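Transcriptional activator TenA-1 (Sulfolobus solfataricus P2, PDB 2QZC) is a putative TenA-like thiaminase with a heme oxygenase-like fold that probably hydrolyses thiamin or its pyrimidine breakdown products. Local coordinates at residues L36-F41 / N153-T158. Sequence-based numbering, arbitrary orientation.
Sequences LPLDIF and NEVYKT
Tyr156 is the bump of this contact: its ring reaches from the first turn of helix 154-164 into a hollow formed by Leu36, just before helix 38-63, and Leu38 and Phe41 in that helix's first turn. At the tip, Tyr156 OH donates to Leu36 O at 2.6 Å, coming from above the carbonyl plane. Leu36 CB and Leu38 CD2 pack against the same hydroxyl, Leu38 CD2 3.4 Å from Tyr156 OH. The flank of the ring meets Phe41 edge-to-face, Tyr156 CE1 standing over the Phe41 face, 3.5 Å from Phe41 CG, with the planes at 77°. Val155 CG1 packs 3.5 Å from Phe41 CE2 and touches Leu38 CD2. Asn153 OD1 lies over one face of the Tyr156 ring and caps the helix, accepting from Tyr156 N at 3.1 Å on an in-plane lone pair. An alanine at Tyr156 would remove both the bond to Leu36 O and the edge against Phe41, and would probably loosen the join between the helix starts. Within the all-helical heme oxygenase-like fold of the TenA family, the contact joins the starts of helices 38-63 and 154-164, flanked by helix 26-32 on Leu36, helix 85-95 on Val155, and Trp159, edge-to-face with Phe41.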
loop_
_atom_site.group_PDB
_atom_site.type_symbol
_atom_site.label_atom_id
_atom_site.label_comp_id
_atom_site.label_asym_id
_atom_site.label_seq_id
_atom_site.Cartn_x
_atom_site.Cartn_y
_atom_site.Cartn_z
ATOM N N LEU A 36 -4.809 -29.565 19.642
ATOM C CA LEU A 36 -3.506 -29.106 19.180
ATOM C C LEU A 36 -2.710 -28.577 20.363
ATOM O O LEU A 36 -3.192 -27.666 21.063
ATOM C CB LEU A 36 -3.636 -27.977 18.130
ATOM C CG LEU A 36 -2.330 -27.523 17.456
ATOM C CD1 LEU A 36 -1.843 -28.612 16.492
ATOM C CD2 LEU A 36 -2.552 -26.177 16.721
ATOM N N PRO A 37 -1.499 -29.115 20.597
ATOM C CA PRO A 37 -0.720 -28.575 21.692
ATOM C C PRO A 37 -0.386 -27.089 21.524
ATOM O O PRO A 37 -0.029 -26.659 20.408
ATOM C CB PRO A 37 0.561 -29.404 21.654
ATOM C CG PRO A 37 0.205 -30.642 20.988
ATOM C CD PRO A 37 -0.798 -30.230 19.945
ATOM N N LEU A 38 -0.492 -26.313 22.591
ATOM C CA LEU A 38 -0.180 -24.890 22.512
ATOM C C LEU A 38 1.256 -24.586 22.079
ATOM O O LEU A 38 1.460 -23.538 21.427
ATOM C CB LEU A 38 -0.592 -24.123 23.785
ATOM C CG LEU A 38 -2.100 -23.946 24.028
ATOM C CD1 LEU A 38 -2.240 -23.178 25.367
ATOM C CD2 LEU A 38 -2.844 -23.191 22.933
ATOM N N ASP A 39 2.232 -25.445 22.374
ATOM C CA ASP A 39 3.628 -25.211 21.911
ATOM C C ASP A 39 3.714 -25.238 20.371
ATOM O O ASP A 39 4.530 -24.498 19.781
ATOM C CB ASP A 39 4.681 -26.176 22.515
ATOM C CG ASP A 39 4.588 -27.621 21.978
ATOM O OD1 ASP A 39 3.536 -28.266 22.167
ATOM O OD2 ASP A 39 5.575 -28.140 21.394
ATOM N N ILE A 40 2.897 -26.091 19.740
ATOM C CA ILE A 40 2.863 -26.163 18.275
ATOM C C ILE A 40 2.182 -24.920 17.750
ATOM O O ILE A 40 2.644 -24.324 16.747
ATOM C CB ILE A 40 2.231 -27.462 17.771
ATOM C CG1 ILE A 40 3.206 -28.611 18.071
ATOM C CG2 ILE A 40 1.912 -27.392 16.262
ATOM C CD1 ILE A 40 2.692 -29.986 17.711
ATOM N N PHE A 41 1.082 -24.500 18.378
ATOM C CA PHE A 41 0.420 -23.278 17.923
ATOM C C PHE A 41 1.326 -22.063 18.072
ATOM O O PHE A 41 1.340 -21.168 17.201
ATOM C CB PHE A 41 -0.876 -23.037 18.698
ATOM C CG PHE A 41 -1.686 -21.886 18.158
ATOM C CD1 PHE A 41 -2.271 -21.982 16.901
ATOM C CD2 PHE A 41 -1.940 -20.773 18.935
ATOM C CE1 PHE A 41 -3.036 -20.948 16.405
ATOM C CE2 PHE A 41 -2.721 -19.745 18.431
ATOM C CZ PHE A 41 -3.279 -19.861 17.179
ATOM N N ASN A 153 -11.856 -24.570 22.492
ATOM C CA ASN A 153 -10.605 -24.018 23.003
ATOM C C ASN A 153 -10.605 -22.503 22.875
ATOM O O ASN A 153 -10.796 -21.982 21.757
ATOM C CB ASN A 153 -9.458 -24.623 22.198
ATOM C CG ASN A 153 -8.129 -24.270 22.767
ATOM O OD1 ASN A 153 -7.659 -23.145 22.594
ATOM N ND2 ASN A 153 -7.510 -25.206 23.451
ATOM N N GLU A 154 -10.336 -21.803 23.972
ATOM C CA GLU A 154 -10.404 -20.349 23.956
ATOM C C GLU A 154 -9.354 -19.692 23.029
ATOM O O GLU A 154 -9.663 -18.702 22.354
ATOM C CB GLU A 154 -10.303 -19.796 25.377
ATOM C CG GLU A 154 -10.430 -18.271 25.513
ATOM C CD GLU A 154 -11.737 -17.632 25.025
ATOM O OE1 GLU A 154 -12.734 -18.290 24.635
ATOM O OE2 GLU A 154 -11.774 -16.378 25.043
ATOM N N VAL A 155 -8.135 -20.219 23.022
ATOM C CA VAL A 155 -7.065 -19.691 22.139
ATOM C C VAL A 155 -7.458 -19.867 20.678
ATOM O O VAL A 155 -7.384 -18.907 19.896
ATOM C CB VAL A 155 -5.711 -20.346 22.445
ATOM C CG1 VAL A 155 -4.685 -20.027 21.348
ATOM C CG2 VAL A 155 -5.208 -19.866 23.785
ATOM N N TYR A 156 -7.914 -21.064 20.301
ATOM C CA TYR A 156 -8.307 -21.318 18.900
ATOM C C TYR A 156 -9.536 -20.589 18.455
ATOM O O TYR A 156 -9.581 -20.055 17.344
ATOM C CB TYR A 156 -8.313 -22.833 18.560
ATOM C CG TYR A 156 -7.035 -23.502 18.996
ATOM C CD1 TYR A 156 -5.785 -22.886 18.801
ATOM C CD2 TYR A 156 -7.038 -24.742 19.618
ATOM C CE1 TYR A 156 -4.629 -23.456 19.224
ATOM C CE2 TYR A 156 -5.847 -25.323 20.058
ATOM C CZ TYR A 156 -4.639 -24.667 19.860
ATOM O OH TYR A 156 -3.443 -25.178 20.257
ATOM N N LYS A 157 -10.522 -20.453 19.337
ATOM C CA LYS A 157 -11.700 -19.651 19.046
ATOM C C LYS A 157 -11.297 -18.174 18.842
ATOM O O LYS A 157 -11.797 -17.494 17.945
ATOM C CB LYS A 157 -12.733 -19.796 20.201
ATOM C CG LYS A 157 -14.036 -19.080 19.967
ATOM C CD LYS A 157 -15.025 -19.210 21.158
ATOM C CE LYS A 157 -15.548 -20.582 21.343
ATOM N NZ LYS A 157 -16.366 -21.112 20.206
ATOM N N THR A 158 -10.404 -17.682 19.693
ATOM C CA THR A 158 -9.917 -16.288 19.577
ATOM C C THR A 158 -9.205 -16.059 18.243
ATOM O O THR A 158 -9.482 -15.071 17.550
ATOM C CB THR A 158 -8.972 -15.915 20.728
ATOM O OG1 THR A 158 -9.676 -16.015 21.983
ATOM C CG2 THR A 158 -8.442 -14.473 20.582
#